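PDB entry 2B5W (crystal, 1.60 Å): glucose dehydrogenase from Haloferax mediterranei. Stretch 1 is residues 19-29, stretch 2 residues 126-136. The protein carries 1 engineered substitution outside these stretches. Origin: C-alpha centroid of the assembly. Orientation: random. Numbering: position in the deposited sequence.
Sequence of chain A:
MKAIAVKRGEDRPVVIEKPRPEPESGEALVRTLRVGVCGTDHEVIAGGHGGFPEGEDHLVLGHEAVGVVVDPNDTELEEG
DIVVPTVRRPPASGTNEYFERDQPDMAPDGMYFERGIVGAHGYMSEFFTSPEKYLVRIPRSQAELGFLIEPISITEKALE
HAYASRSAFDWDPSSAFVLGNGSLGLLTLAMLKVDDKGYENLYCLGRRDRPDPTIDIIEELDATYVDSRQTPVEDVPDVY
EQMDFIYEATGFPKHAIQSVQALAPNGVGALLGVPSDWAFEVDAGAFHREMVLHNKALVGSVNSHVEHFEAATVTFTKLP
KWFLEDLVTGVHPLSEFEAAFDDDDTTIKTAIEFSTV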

# COMPACT_ATOMS: atom_id res chain seq x y z
N PRO A 19 -45.29 1.19 3.25
CA PRO A 19 -45.71 2.41 2.56
C PRO A 19 -44.63 2.93 1.61
O PRO A 19 -43.45 2.78 1.93
CB PRO A 19 -45.93 3.41 3.69
CG PRO A 19 -46.07 2.59 4.92
CD PRO A 19 -45.23 1.36 4.71
N ARG A 20 -45.04 3.56 0.53
CA ARG A 20 -44.07 4.29 -0.29
C ARG A 20 -43.43 5.37 0.56
O ARG A 20 -44.12 6.09 1.28
CB ARG A 20 -44.78 5.00 -1.42
CG ARG A 20 -44.49 4.53 -2.78
CD ARG A 20 -45.13 5.45 -3.79
NE ARG A 20 -46.02 4.71 -4.66
CZ ARG A 20 -46.58 5.23 -5.73
NH1 ARG A 20 -47.36 4.46 -6.48
NH2 ARG A 20 -46.41 6.50 -6.03
N PRO A 21 -42.12 5.52 0.48
CA PRO A 21 -41.47 6.62 1.18
C PRO A 21 -41.79 7.97 0.53
O PRO A 21 -42.15 8.03 -0.64
CB PRO A 21 -40.00 6.27 1.03
CG PRO A 21 -39.95 5.64 -0.24
CD PRO A 21 -41.13 4.72 -0.27
N GLU A 22 -41.76 9.01 1.36
CA GLU A 22 -41.92 10.39 0.91
C GLU A 22 -40.57 11.09 1.09
O GLU A 22 -39.90 10.96 2.11
CB GLU A 22 -43.02 11.13 1.72
CG GLU A 22 -44.36 10.40 1.75
CD GLU A 22 -45.46 11.19 2.45
OE1 GLU A 22 -45.14 12.02 3.32
OE2 GLU A 22 -46.64 10.98 2.11
N PRO A 23 -40.14 11.84 0.08
CA PRO A 23 -38.85 12.53 0.11
C PRO A 23 -38.83 13.68 1.10
O PRO A 23 -39.78 14.46 1.15
CB PRO A 23 -38.68 13.06 -1.30
CG PRO A 23 -40.03 13.12 -1.86
CD PRO A 23 -40.87 12.08 -1.17
N GLU A 24 -37.79 13.72 1.91
CA GLU A 24 -37.47 14.86 2.77
C GLU A 24 -36.74 15.93 1.99
O GLU A 24 -36.37 15.74 0.84
CB GLU A 24 -36.63 14.40 3.97
CG GLU A 24 -37.32 13.33 4.80
CD GLU A 24 -36.84 13.26 6.23
OE1 GLU A 24 -35.61 13.21 6.43
OE2 GLU A 24 -37.68 13.24 7.15
N SER A 25 -36.53 17.09 2.59
CA SER A 25 -35.81 18.15 1.89
C SER A 25 -34.46 17.66 1.40
O SER A 25 -33.73 17.00 2.14
CB SER A 25 -35.56 19.34 2.82
OG SER A 25 -34.92 20.42 2.13
N GLY A 26 -34.12 18.04 0.17
CA GLY A 26 -32.86 17.66 -0.43
C GLY A 26 -32.88 16.28 -1.05
O GLY A 26 -31.87 15.88 -1.61
N GLU A 27 -34.01 15.58 -0.93
CA GLU A 27 -34.17 14.22 -1.48
C GLU A 27 -35.13 14.20 -2.68
O GLU A 27 -36.13 14.93 -2.75
CB GLU A 27 -34.75 13.26 -0.42
CG GLU A 27 -33.94 13.14 0.86
CD GLU A 27 -34.47 12.06 1.80
OE1 GLU A 27 -35.70 11.78 1.80
OE2 GLU A 27 -33.63 11.49 2.53
N ALA A 28 -34.90 13.26 -3.61
CA ALA A 28 -35.86 12.92 -4.64
C ALA A 28 -36.49 11.55 -4.41
O ALA A 28 -35.93 10.68 -3.74
CB ALA A 28 -35.19 12.91 -5.99
N LEU A 29 -37.68 11.38 -4.95
CA LEU A 29 -38.35 10.08 -5.04
C LEU A 29 -38.04 9.43 -6.38
O LEU A 29 -38.19 10.03 -7.44
CB LEU A 29 -39.87 10.21 -4.88
CG LEU A 29 -40.66 8.93 -4.92
CD1 LEU A 29 -40.38 8.10 -3.69
CD2 LEU A 29 -42.16 9.22 -5.05
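Stretch 2 126-136: EFFTSPEKYLV

The guanidinium of R20 lies flat on the ring of F127, with centres 4.0 Å apart and planes at 24°, so that an exposed arginine covers an aromatic face. R20 NE comes within 3.3 Å of F127 CE2, and R20 CD sits over the same ring, 3.9 Å from its centroid, so aliphatic and cationic parts of one side chain share the platform. Beyond this stack the two stretches pair antiparallel. Strand 127-131 passes strand 27-29 at 159°, and its hydrogen-bonded pair is A28 with S130: A28 N donates to S130 O at 3.0 Å, and S130 N returns the bond to A28 O at 3.2 Å. The flanking pairs are not hydrogen-bonded, and there the backbones close in, with E27 CA 3.9 Å from P131 CA and L29 CA 4.6 Å from T129 CA. The side chains of E27 and P131 diverge, while A28 and S130 share one face of the sheet and L29 and T129 the other. At its non-hydrogen-bonded position P131, with no amide hydrogen, forfeits no bond to stretch 1. One further backbone hydrogen bond lies past the last bridge, E132 N to G26 O at 2.8 Å, where stretch 2 enters its 3-10 segment; G26 belongs to the type II turn E24-E27. Apolar side-chain contacts add to this: T129 CG2 packs 3.9 Å from P21 CB and 3.8 Å from L29 CD1, while A28 CB meets L135 CD1 at 4.0 Å.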

# COMPACT_ATOMS: atom_id res chain seq x y z
N GLU A 126 -40.35 -0.95 -4.82
CA GLU A 126 -40.81 -0.30 -6.03
C GLU A 126 -40.39 1.15 -6.13
O GLU A 126 -40.22 1.65 -7.23
CB GLU A 126 -42.34 -0.46 -6.16
CG GLU A 126 -42.71 -1.92 -6.35
CD GLU A 126 -44.19 -2.16 -6.54
OE1 GLU A 126 -44.95 -2.08 -5.54
OE2 GLU A 126 -44.60 -2.47 -7.68
N PHE A 127 -40.23 1.81 -4.99
CA PHE A 127 -39.78 3.20 -4.89
C PHE A 127 -38.78 3.34 -3.77
O PHE A 127 -38.78 2.58 -2.80
CB PHE A 127 -40.93 4.18 -4.64
CG PHE A 127 -41.96 4.19 -5.71
CD1 PHE A 127 -41.91 5.12 -6.75
CD2 PHE A 127 -42.96 3.23 -5.73
CE1 PHE A 127 -42.86 5.10 -7.76
CE2 PHE A 127 -43.90 3.20 -6.74
CZ PHE A 127 -43.86 4.13 -7.75
N PHE A 128 -37.89 4.33 -3.90
CA PHE A 128 -37.02 4.73 -2.82
C PHE A 128 -36.73 6.23 -2.91
O PHE A 128 -36.94 6.85 -3.96
CB PHE A 128 -35.72 3.89 -2.78
CG PHE A 128 -34.80 4.07 -3.97
CD1 PHE A 128 -34.92 3.25 -5.09
CD2 PHE A 128 -33.83 5.06 -3.96
CE1 PHE A 128 -34.06 3.41 -6.18
CE2 PHE A 128 -32.97 5.24 -5.06
CZ PHE A 128 -33.08 4.43 -6.16
N THR A 129 -36.26 6.79 -1.80
CA THR A 129 -35.76 8.13 -1.78
C THR A 129 -34.27 8.16 -1.60
O THR A 129 -33.67 7.22 -1.09
CB THR A 129 -36.42 8.94 -0.66
OG1 THR A 129 -36.20 8.30 0.61
CG2 THR A 129 -37.94 8.99 -0.89
N SER A 130 -33.66 9.29 -1.95
CA SER A 130 -32.27 9.56 -1.56
C SER A 130 -31.95 11.02 -1.74
O SER A 130 -32.54 11.67 -2.59
CB SER A 130 -31.25 8.76 -2.43
OG SER A 130 -31.11 7.41 -1.96
N PRO A 131 -31.02 11.54 -0.91
CA PRO A 131 -30.50 12.89 -1.13
C PRO A 131 -30.04 13.01 -2.58
O PRO A 131 -29.42 12.09 -3.13
CB PRO A 131 -29.32 12.96 -0.15
CG PRO A 131 -29.73 12.03 0.97
CD PRO A 131 -30.36 10.88 0.22
N GLU A 132 -30.29 14.15 -3.21
CA GLU A 132 -29.77 14.35 -4.56
C GLU A 132 -28.25 14.22 -4.65
O GLU A 132 -27.71 13.79 -5.67
CB GLU A 132 -30.22 15.66 -5.18
CG GLU A 132 -29.73 16.88 -4.43
CD GLU A 132 -30.12 18.21 -5.08
OE1 GLU A 132 -30.15 18.28 -6.32
OE2 GLU A 132 -30.42 19.17 -4.33
N LYS A 133 -27.54 14.55 -3.58
CA LYS A 133 -26.09 14.48 -3.58
C LYS A 133 -25.56 13.04 -3.68
O LYS A 133 -24.41 12.85 -4.01
CB LYS A 133 -25.52 15.14 -2.32
CG LYS A 133 -25.84 14.44 -1.03
CD LYS A 133 -25.51 15.33 0.20
CE LYS A 133 -24.00 15.44 0.40
NZ LYS A 133 -23.62 16.31 1.58
N TYR A 134 -26.42 12.07 -3.38
CA TYR A 134 -26.10 10.64 -3.47
C TYR A 134 -26.82 9.95 -4.62
O TYR A 134 -26.80 8.71 -4.69
CB TYR A 134 -26.41 9.92 -2.15
CG TYR A 134 -25.70 10.52 -0.94
CD1 TYR A 134 -24.37 10.87 -1.01
CD2 TYR A 134 -26.40 10.82 0.21
CE1 TYR A 134 -23.73 11.45 0.06
CE2 TYR A 134 -25.75 11.40 1.29
CZ TYR A 134 -24.42 11.73 1.20
OH TYR A 134 -23.73 12.35 2.26
N LEU A 135 -27.43 10.72 -5.51
CA LEU A 135 -28.02 10.19 -6.74
C LEU A 135 -27.12 10.63 -7.87
O LEU A 135 -26.92 11.83 -8.08
CB LEU A 135 -29.45 10.69 -6.96
CG LEU A 135 -30.46 10.09 -5.98
CD1 LEU A 135 -31.81 10.75 -6.02
CD2 LEU A 135 -30.59 8.56 -6.19
N VAL A 136 -26.61 9.66 -8.63
CA VAL A 136 -25.73 9.96 -9.74
C VAL A 136 -26.49 9.77 -11.04
O VAL A 136 -26.93 8.67 -11.37
CB VAL A 136 -24.49 9.05 -9.71
CG1 VAL A 136 -23.57 9.39 -10.89
CG2 VAL A 136 -23.78 9.15 -8.37